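PDB 5GY3: glucanase from Klebsiella pneumoniae, which probably hydrolyses internal beta-1,4-glucosidic bonds of cellulose and related beta-glucans, as a family 8 glycoside hydrolase. Local coordinates for residues Ser57-Lys62 against Trp69-Val74; Asn64-Trp69 against Pro135-Phe140; Ala35-Val40 against Asp89-Trp94. All coordinates share one frame; numbering follows the deposited sequence.

Contact 1 of 3, residues Ser57-Lys62 against Trp69-Val74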
loop_
_atom_site.group_PDB
_atom_site.type_symbol
_atom_site.label_atom_id
_atom_site.label_comp_id
_atom_site.label_asym_id
_atom_site.label_seq_id
_atom_site.Cartn_x
_atom_site.Cartn_y
_atom_site.Cartn_z
ATOM N N SER A 57 14.669 -14.245 -3.941
ATOM C CA SER A 57 15.201 -15.151 -4.953
ATOM C C SER A 57 14.375 -15.127 -6.236
ATOM O O SER A 57 14.931 -15.300 -7.326
ATOM C CB SER A 57 15.295 -16.575 -4.399
ATOM O OG SER A 57 14.019 -17.049 -4.029
ATOM N N THR A 58 13.059 -14.902 -6.144
ATOM C CA THR A 58 12.214 -15.003 -7.330
ATOM C C THR A 58 12.012 -13.670 -8.040
ATOM O O THR A 58 12.048 -13.617 -9.276
ATOM C CB THR A 58 10.840 -15.573 -6.962
ATOM O OG1 THR A 58 11.013 -16.748 -6.162
ATOM C CG2 THR A 58 10.035 -15.918 -8.232
ATOM N N LEU A 59 11.796 -12.590 -7.293
ATOM C CA LEU A 59 11.320 -11.348 -7.891
ATOM C C LEU A 59 12.357 -10.235 -7.975
ATOM O O LEU A 59 12.059 -9.194 -8.573
ATOM C CB LEU A 59 10.089 -10.841 -7.129
ATOM C CG LEU A 59 8.866 -11.755 -7.167
ATOM C CD1 LEU A 59 7.716 -11.136 -6.369
ATOM C CD2 LEU A 59 8.437 -12.053 -8.611
ATOM N N ARG A 60 13.554 -10.402 -7.418
ATOM C CA ARG A 60 14.513 -9.302 -7.445
ATOM C C ARG A 60 14.857 -8.913 -8.879
ATOM O O ARG A 60 15.189 -9.767 -9.707
ATOM C CB ARG A 60 15.788 -9.663 -6.693
ATOM C CG ARG A 60 16.786 -8.513 -6.657
ATOM C CD ARG A 60 16.389 -7.484 -5.613
ATOM N NE ARG A 60 16.687 -7.997 -4.276
ATOM C CZ ARG A 60 16.959 -7.242 -3.216
ATOM N NH1 ARG A 60 16.977 -5.917 -3.316
ATOM N NH2 ARG A 60 17.222 -7.822 -2.051
ATOM N N ASP A 61 14.764 -7.614 -9.169
ATOM C CA ASP A 61 15.244 -7.044 -10.423
ATOM C C ASP A 61 16.685 -6.595 -10.207
ATOM O O ASP A 61 16.934 -5.576 -9.558
ATOM C CB ASP A 61 14.358 -5.876 -10.859
ATOM C CG ASP A 61 14.758 -5.293 -12.212
ATOM O OD1 ASP A 61 15.903 -5.510 -12.656
ATOM O OD2 ASP A 61 13.914 -4.602 -12.832
ATOM N N LYS A 62 17.639 -7.352 -10.757
ATOM C CA LYS A 62 19.045 -7.082 -10.472
ATOM C C LYS A 62 19.550 -5.810 -11.138
ATOM O O LYS A 62 20.608 -5.302 -10.748
ATOM C CB LYS A 62 19.903 -8.267 -10.912
ATOM C CG LYS A 62 19.656 -9.551 -10.126
ATOM C CD LYS A 62 20.527 -9.617 -8.894
ATOM C CE LYS A 62 20.339 -10.950 -8.168
ATOM N NZ LYS A 62 20.492 -12.116 -9.092
ATOM N N TRP A 69 6.895 -7.007 -10.096
ATOM C CA TRP A 69 5.780 -6.825 -9.174
ATOM C C TRP A 69 4.831 -8.013 -9.111
ATOM O O TRP A 69 4.150 -8.167 -8.100
ATOM C CB TRP A 69 4.978 -5.565 -9.521
ATOM C CG TRP A 69 4.043 -5.721 -10.696
ATOM C CD1 TRP A 69 4.379 -5.704 -12.018
ATOM C CD2 TRP A 69 2.616 -5.896 -10.644
ATOM N NE1 TRP A 69 3.249 -5.858 -12.798
ATOM C CE2 TRP A 69 2.157 -5.982 -11.977
ATOM C CE3 TRP A 69 1.684 -5.992 -9.599
ATOM C CZ2 TRP A 69 0.807 -6.161 -12.292
ATOM C CZ3 TRP A 69 0.344 -6.170 -9.915
ATOM C CH2 TRP A 69 -0.079 -6.247 -11.250
ATOM N N ARG A 70 4.768 -8.855 -10.140
ATOM C CA ARG A 70 3.729 -9.872 -10.229
ATOM C C ARG A 70 4.314 -11.221 -10.629
ATOM O O ARG A 70 5.211 -11.298 -11.475
ATOM C CB ARG A 70 2.660 -9.447 -11.240
ATOM C CG ARG A 70 1.416 -10.324 -11.283
ATOM C CD ARG A 70 0.377 -9.646 -12.179
ATOM N NE ARG A 70 -0.786 -10.481 -12.470
ATOM C CZ ARG A 70 -0.820 -11.385 -13.444
ATOM N NH1 ARG A 70 0.254 -11.587 -14.198
ATOM N NH2 ARG A 70 -1.922 -12.096 -13.657
ATOM N N TYR A 71 3.780 -12.285 -10.029
ATOM C CA TYR A 71 4.200 -13.655 -10.303
ATOM C C TYR A 71 2.963 -14.483 -10.616
ATOM O O TYR A 71 2.096 -14.653 -9.751
ATOM C CB TYR A 71 4.958 -14.239 -9.102
ATOM C CG TYR A 71 5.461 -15.656 -9.308
ATOM C CD1 TYR A 71 6.690 -15.896 -9.902
ATOM C CD2 TYR A 71 4.706 -16.747 -8.893
ATOM C CE1 TYR A 71 7.159 -17.182 -10.078
ATOM C CE2 TYR A 71 5.171 -18.045 -9.066
ATOM C CZ TYR A 71 6.396 -18.251 -9.660
ATOM O OH TYR A 71 6.863 -19.535 -9.837
ATOM N N ASN A 72 2.862 -14.972 -11.856
ATOM C CA ASN A 72 1.722 -15.786 -12.274
ATOM C C ASN A 72 2.175 -17.231 -12.460
ATOM O O ASN A 72 2.823 -17.553 -13.468
ATOM C CB ASN A 72 1.105 -15.240 -13.568
ATOM C CG ASN A 72 -0.153 -15.995 -13.986
ATOM O OD1 ASN A 72 -0.559 -16.959 -13.336
ATOM N ND2 ASN A 72 -0.783 -15.543 -15.064
ATOM N N PRO A 73 1.848 -18.139 -11.531
ATOM C CA PRO A 73 2.433 -19.491 -11.583
ATOM C C PRO A 73 1.931 -20.345 -12.739
ATOM O O PRO A 73 2.584 -21.341 -13.074
ATOM C CB PRO A 73 2.030 -20.095 -10.230
ATOM C CG PRO A 73 0.773 -19.377 -9.864
ATOM C CD PRO A 73 0.935 -17.971 -10.382
ATOM N N VAL A 74 0.800 -19.999 -13.361
ATOM C CA VAL A 74 0.310 -20.778 -14.498
ATOM C C VAL A 74 0.775 -20.217 -15.831
ATOM O O VAL A 74 0.553 -20.853 -16.875
ATOM C CB VAL A 74 -1.229 -20.862 -14.503
ATOM C CG1 VAL A 74 -1.742 -21.231 -13.127
ATOM C CG2 VAL A 74 -1.842 -19.553 -14.990
#
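With chi1 of Thr58 at -49°, its CG2 stands trans to the backbone N and reaches out to the ring of Tyr71, which extends from its own backbone with CG likewise trans to N (chi1 -179°). The two side chains meet at roughly a right angle. Thr58 CG2 lies 3.6 Å from Tyr71 CE1 and 3.7 Å from Tyr71 CD1, so the methyl meets the CD1-CE1 side of the ring obliquely. The same rotation of Thr58 turns OG1 back over the helix, where it is hydrogen-bonded to the carbonyl O of Trp54, and only the apolar branch is presented to the tyrosine. Leu59 adds its CD2 methyl at the root of the side chain, 4.1 Å from Tyr71 CB. No hydrogen bond joins the two segments; the contact is a small, partly buried van der Waals patch. Trp54, one turn before Thr58, meets the Tyr71 ring edge-to-face. The arrangement thus lays the C-terminal end of helix 45-59 against the short strand 70-71, which pairs antiparallel with strand 27-28 through a backbone bond between Tyr71 and Ser27, just ahead of helix 29-41.

Contact 2 of 3, residues Asn64-Trp69 against Pro135-Phe140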
loop_
_atom_site.group_PDB
_atom_site.type_symbol
_atom_site.label_atom_id
_atom_site.label_comp_id
_atom_site.label_asym_id
_atom_site.label_seq_id
_atom_site.Cartn_x
_atom_site.Cartn_y
_atom_site.Cartn_z
ATOM N N ASN A 64 18.184 -2.841 -11.012
ATOM C CA ASN A 64 17.976 -1.654 -10.197
ATOM C C ASN A 64 17.730 -1.949 -8.724
ATOM O O ASN A 64 17.537 -1.005 -7.958
ATOM C CB ASN A 64 16.815 -0.800 -10.762
ATOM C CG ASN A 64 15.494 -1.551 -10.832
ATOM O OD1 ASN A 64 15.270 -2.532 -10.118
ATOM N ND2 ASN A 64 14.595 -1.074 -11.690
ATOM N N GLY A 65 17.744 -3.211 -8.296
ATOM C CA GLY A 65 17.547 -3.528 -6.894
ATOM C C GLY A 65 16.107 -3.562 -6.424
ATOM O O GLY A 65 15.871 -3.824 -5.234
ATOM N N LEU A 66 15.136 -3.311 -7.306
ATOM C CA LEU A 66 13.731 -3.369 -6.938
ATOM C C LEU A 66 13.207 -4.770 -7.275
ATOM O O LEU A 66 13.987 -5.718 -7.394
ATOM C CB LEU A 66 12.976 -2.227 -7.620
ATOM C CG LEU A 66 13.463 -0.832 -7.192
ATOM C CD1 LEU A 66 12.814 0.234 -8.056
ATOM C CD2 LEU A 66 13.119 -0.618 -5.724
ATOM N N PHE A 67 11.897 -4.933 -7.415
ATOM C CA PHE A 67 11.315 -6.258 -7.572
ATOM C C PHE A 67 10.291 -6.254 -8.697
ATOM O O PHE A 67 9.436 -5.366 -8.755
ATOM C CB PHE A 67 10.652 -6.722 -6.265
ATOM C CG PHE A 67 11.590 -6.736 -5.094
ATOM C CD1 PHE A 67 11.764 -5.605 -4.315
ATOM C CD2 PHE A 67 12.320 -7.871 -4.789
ATOM C CE1 PHE A 67 12.654 -5.614 -3.240
ATOM C CE2 PHE A 67 13.199 -7.892 -3.714
ATOM C CZ PHE A 67 13.372 -6.759 -2.948
ATOM N N TYR A 68 10.360 -7.260 -9.575
ATOM C CA TYR A 68 9.245 -7.527 -10.482
ATOM C C TYR A 68 7.966 -7.684 -9.671
ATOM O O TYR A 68 7.944 -8.395 -8.664
ATOM C CB TYR A 68 9.519 -8.797 -11.293
ATOM C CG TYR A 68 10.860 -8.793 -11.990
ATOM C CD1 TYR A 68 11.235 -7.736 -12.808
ATOM C CD2 TYR A 68 11.752 -9.844 -11.828
ATOM C CE1 TYR A 68 12.457 -7.729 -13.454
ATOM C CE2 TYR A 68 12.982 -9.843 -12.465
ATOM C CZ TYR A 68 13.329 -8.784 -13.276
ATOM O OH TYR A 68 14.552 -8.777 -13.915
ATOM N N TRP A 69 6.895 -7.007 -10.096
ATOM C CA TRP A 69 5.780 -6.825 -9.174
ATOM C C TRP A 69 4.831 -8.013 -9.111
ATOM O O TRP A 69 4.150 -8.167 -8.100
ATOM C CB TRP A 69 4.978 -5.565 -9.521
ATOM C CG TRP A 69 4.043 -5.721 -10.696
ATOM C CD1 TRP A 69 4.379 -5.704 -12.018
ATOM C CD2 TRP A 69 2.616 -5.896 -10.644
ATOM N NE1 TRP A 69 3.249 -5.858 -12.798
ATOM C CE2 TRP A 69 2.157 -5.982 -11.977
ATOM C CE3 TRP A 69 1.684 -5.992 -9.599
ATOM C CZ2 TRP A 69 0.807 -6.161 -12.292
ATOM C CZ3 TRP A 69 0.344 -6.170 -9.915
ATOM C CH2 TRP A 69 -0.079 -6.247 -11.250
ATOM N N PRO A 135 4.628 5.262 -9.700
ATOM C CA PRO A 135 4.109 3.918 -9.367
ATOM C C PRO A 135 5.024 2.791 -9.811
ATOM O O PRO A 135 4.897 1.674 -9.297
ATOM C CB PRO A 135 2.771 3.857 -10.116
ATOM C CG PRO A 135 2.378 5.297 -10.337
ATOM C CD PRO A 135 3.682 6.030 -10.527
ATOM N N GLY A 136 5.895 3.047 -10.783
ATOM C CA GLY A 136 6.865 2.077 -11.260
ATOM C C GLY A 136 7.911 2.801 -12.076
ATOM O O GLY A 136 7.704 3.941 -12.503
ATOM N N VAL A 137 9.054 2.134 -12.271
ATOM C CA VAL A 137 10.170 2.780 -12.964
ATOM C C VAL A 137 9.785 3.138 -14.396
ATOM O O VAL A 137 10.169 4.199 -14.908
ATOM C CB VAL A 137 11.427 1.891 -12.925
ATOM C CG1 VAL A 137 12.521 2.479 -13.817
ATOM C CG2 VAL A 137 11.943 1.753 -11.500
ATOM N N LYS A 138 9.016 2.279 -15.063
ATOM C CA LYS A 138 8.609 2.533 -16.441
ATOM C C LYS A 138 7.092 2.613 -16.557
ATOM O O LYS A 138 6.362 1.984 -15.790
ATOM C CB LYS A 138 9.105 1.442 -17.403
ATOM C CG LYS A 138 10.613 1.407 -17.584
ATOM C CD LYS A 138 11.021 0.501 -18.742
ATOM C CE LYS A 138 9.967 -0.548 -19.065
ATOM N NZ LYS A 138 9.865 -1.621 -18.042
ATOM N N GLY A 139 6.628 3.376 -17.549
ATOM C CA GLY A 139 5.240 3.354 -17.953
ATOM C C GLY A 139 4.372 4.456 -17.385
ATOM O O GLY A 139 3.227 4.610 -17.840
ATOM N N PHE A 140 4.872 5.228 -16.419
ATOM C CA PHE A 140 4.053 6.238 -15.759
ATOM C C PHE A 140 4.548 7.652 -15.983
ATOM O O PHE A 140 3.889 8.599 -15.532
ATOM C CB PHE A 140 3.970 5.946 -14.257
ATOM C CG PHE A 140 3.383 4.609 -13.963
ATOM C CD1 PHE A 140 2.003 4.432 -13.995
ATOM C CD2 PHE A 140 4.199 3.521 -13.719
ATOM C CE1 PHE A 140 1.440 3.182 -13.748
ATOM C CE2 PHE A 140 3.651 2.262 -13.474
ATOM C CZ PHE A 140 2.274 2.093 -13.497
#
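A single methyl group carries the whole contact: Val137 CG2 touches both Asn64 and Leu66, two residues apart on the facing loop, and no hydrogen bond crosses between the segments. It lies 3.9 Å from Leu66 CD1, an ordinary apolar approach, and equally 3.9 Å from Asn64 ND2, where a methyl rests beside an amide nitrogen. The valine has CG1 trans to the backbone N (chi1 172°), which turns CG2 to the side of its own N and out to the other loop. Asn64 and Val137 run past one another in opposite directions, whereas Leu66 comes to the methyl at a slant. The amide of Asn64 is held by an Asx turn, in which OD1 accepts from the backbone N of Leu66 at 2.9 Å with an N-H...O angle of 162°. The donor lies 32° out of the carbonyl plane of the amide. This bond uses OD1, and ND2 is the atom that faces Val137. Gly65, at the middle of the turn, has a positive phi. Both segments are irregular loops, one between helix 45-59 and strand 70-71, the other between strands 130-133 and 145-148. Around them, the carbonyl O of Asn64 is hydrogen-bonded to Ser118 OG of helix 106-123, and Asn84 OD1 accepts from the backbone N of Val137.

Contact 3 of 3, residues Ala35-Val40 against Asp89-Trp94; sequences AMLLAV and DTLIAW
Leu37 and Trp94 make the dense half of a near-parallel pairing of two helices, 29-41 and 86-103, in the (alpha/alpha)6 barrel typical of family 8 glycoside hydrolases. The axes of the short segments cross at 21° and approach to 8.9 Å, and all five touching residues are buried. On the Leu37 side both methyls are engaged. CD2 lies over one face of the Trp94 indole, a CH-pi contact 4.3 Å from the centroid of the six-membered ring and displaced toward its rim, while CD1 packs 3.8 Å from Trp94 CE3. That same CD1 also lies 3.8 Å from Leu91 CD2, so one methyl touches two side chains about a turn apart on the other helix, the leucine crossing each at about a right angle. Trp94 has CG trans to its backbone N (chi1 -172°), which swings the indole out to receive the leucine; beyond it, the ring packs on Ala157 and Ala160 of helix 155-164 and meets Trp227.

The Met36 side is looser, though it is buried too. Between 35-40 and 89-94 only the Met36 methyl reaches across here; Met36 also packs on Ala95 and Leu96 further along the helix. From helix 45-59, Phe48 packs against Met36 and Trp52 against Ile92. Leu91, on the tight side, comes within about 5 Å, side chain to side chain, of Asp87, the predicted nucleophile one turn before it on helix 86-103. Across the looser half, the bend of the Met36 chain at chi3 (65°) brings CE to 4.0 Å from both Ile92 CG2 and the backbone O of Ile92.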
loop_
_atom_site.group_PDB
_atom_site.type_symbol
_atom_site.label_atom_id
_atom_site.label_comp_id
_atom_site.label_asym_id
_atom_site.label_seq_id
_atom_site.Cartn_x
_atom_site.Cartn_y
_atom_site.Cartn_z
ATOM N N ALA A 35 2.426 -9.389 3.868
ATOM C CA ALA A 35 2.603 -10.566 4.708
ATOM C C ALA A 35 3.882 -10.470 5.528
ATOM O O ALA A 35 3.915 -10.902 6.686
ATOM C CB ALA A 35 2.616 -11.824 3.849
ATOM N N MET A 36 4.951 -9.927 4.943
ATOM C CA MET A 36 6.175 -9.739 5.720
ATOM C C MET A 36 5.947 -8.798 6.899
ATOM O O MET A 36 6.450 -9.044 8.000
ATOM C CB MET A 36 7.299 -9.218 4.827
ATOM C CG MET A 36 7.874 -10.267 3.894
ATOM S SD MET A 36 8.947 -9.611 2.603
ATOM C CE MET A 36 10.320 -8.942 3.555
ATOM N N LEU A 37 5.196 -7.712 6.688
ATOM C CA LEU A 37 4.834 -6.826 7.796
ATOM C C LEU A 37 4.068 -7.581 8.873
ATOM O O LEU A 37 4.347 -7.439 10.071
ATOM C CB LEU A 37 3.985 -5.654 7.290
ATOM C CG LEU A 37 4.683 -4.513 6.560
ATOM C CD1 LEU A 37 3.639 -3.592 5.900
ATOM C CD2 LEU A 37 5.549 -3.724 7.534
ATOM N N LEU A 38 3.076 -8.370 8.462
ATOM C CA LEU A 38 2.269 -9.102 9.432
ATOM C C LEU A 38 3.071 -10.209 10.112
ATOM O O LEU A 38 2.811 -10.529 11.279
ATOM C CB LEU A 38 1.016 -9.661 8.750
ATOM C CG LEU A 38 0.021 -8.620 8.202
ATOM C CD1 LEU A 38 -1.113 -9.298 7.459
ATOM C CD2 LEU A 38 -0.536 -7.735 9.307
ATOM N N ALA A 39 4.046 -10.797 9.416
ATOM C CA ALA A 39 4.894 -11.795 10.066
ATOM C C ALA A 39 5.714 -11.169 11.191
ATOM O O ALA A 39 5.849 -11.762 12.267
ATOM C CB ALA A 39 5.801 -12.472 9.040
ATOM N N VAL A 40 6.246 -9.962 10.977
ATOM C CA VAL A 40 6.952 -9.267 12.058
ATOM C C VAL A 40 6.000 -8.989 13.213
ATOM O O VAL A 40 6.322 -9.232 14.386
ATOM C CB VAL A 40 7.580 -7.957 11.547
ATOM C CG1 VAL A 40 8.264 -7.229 12.706
ATOM C CG2 VAL A 40 8.545 -8.221 10.412
ATOM N N ASP A 89 7.579 -2.590 -3.384
ATOM C CA ASP A 89 8.975 -2.421 -2.976
ATOM C C ASP A 89 9.069 -1.735 -1.621
ATOM O O ASP A 89 9.904 -2.098 -0.783
ATOM C CB ASP A 89 9.761 -1.571 -3.980
ATOM C CG ASP A 89 9.665 -2.058 -5.421
ATOM O OD1 ASP A 89 9.712 -3.279 -5.678
ATOM O OD2 ASP A 89 9.588 -1.180 -6.307
ATOM N N THR A 90 8.255 -0.699 -1.417
ATOM C CA THR A 90 8.269 0.038 -0.158
ATOM C C THR A 90 7.865 -0.854 1.008
ATOM O O THR A 90 8.499 -0.830 2.073
ATOM C CB THR A 90 7.316 1.236 -0.265
ATOM O OG1 THR A 90 7.793 2.147 -1.263
ATOM C CG2 THR A 90 7.176 1.950 1.061
ATOM N N LEU A 91 6.785 -1.625 0.833
ATOM C CA LEU A 91 6.287 -2.474 1.912
ATOM C C LEU A 91 7.323 -3.510 2.311
ATOM O O LEU A 91 7.513 -3.786 3.506
ATOM C CB LEU A 91 4.999 -3.165 1.469
ATOM C CG LEU A 91 3.810 -2.224 1.271
ATOM C CD1 LEU A 91 2.727 -2.920 0.458
ATOM C CD2 LEU A 91 3.280 -1.772 2.620
ATOM N N ILE A 92 7.996 -4.092 1.315
ATOM C CA ILE A 92 9.062 -5.062 1.568
ATOM C C ILE A 92 10.196 -4.411 2.352
ATOM O O ILE A 92 10.676 -4.961 3.350
ATOM C CB ILE A 92 9.561 -5.665 0.241
ATOM C CG1 ILE A 92 8.478 -6.562 -0.386
ATOM C CG2 ILE A 92 10.870 -6.434 0.459
ATOM C CD1 ILE A 92 8.673 -6.858 -1.909
ATOM N N ALA A 93 10.649 -3.232 1.908
ATOM C CA ALA A 93 11.750 -2.569 2.602
ATOM C C ALA A 93 11.346 -2.173 4.014
ATOM O O ALA A 93 12.168 -2.199 4.939
ATOM C CB ALA A 93 12.214 -1.337 1.818
ATOM N N TRP A 94 10.092 -1.759 4.184
ATOM C CA TRP A 94 9.590 -1.373 5.499
ATOM C C TRP A 94 9.516 -2.580 6.424
ATOM O O TRP A 94 9.934 -2.508 7.587
ATOM C CB TRP A 94 8.211 -0.727 5.331
ATOM C CG TRP A 94 7.641 -0.109 6.554
ATOM C CD1 TRP A 94 8.318 0.351 7.655
ATOM C CD2 TRP A 94 6.259 0.143 6.796
ATOM N NE1 TRP A 94 7.431 0.875 8.568
ATOM C CE2 TRP A 94 6.161 0.762 8.060
ATOM C CE3 TRP A 94 5.088 -0.088 6.062
ATOM C CZ2 TRP A 94 4.938 1.132 8.615
ATOM C CZ3 TRP A 94 3.873 0.300 6.610
ATOM C CH2 TRP A 94 3.811 0.911 7.868
#

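How the contacts relate
Along the chain, helix 29-41 comes first, followed by helix 45-59, the loop that contains 64-69, strand 70-71 and helix 86-103; contact 1 is therefore nested inside the loop closed by contact 3. Contact 2 crosses both, its second segment lying far downstream. Centres of contacts 1 and 2 are about 12 Å apart, and the two share Trp69 and join through probable backbone hydrogen bonds, Asp61 N to Leu66 O and Leu59 O to Tyr68 N. Contact 3 lies deeper, its centre about 16 Å and 17 Å from theirs. Asp89 OD1 of contact 3 accepts a weak hydrogen bond from Phe67 N, tying the irregular chain after helix 45-59 to the helix that carries the predicted nucleophile, Asp87.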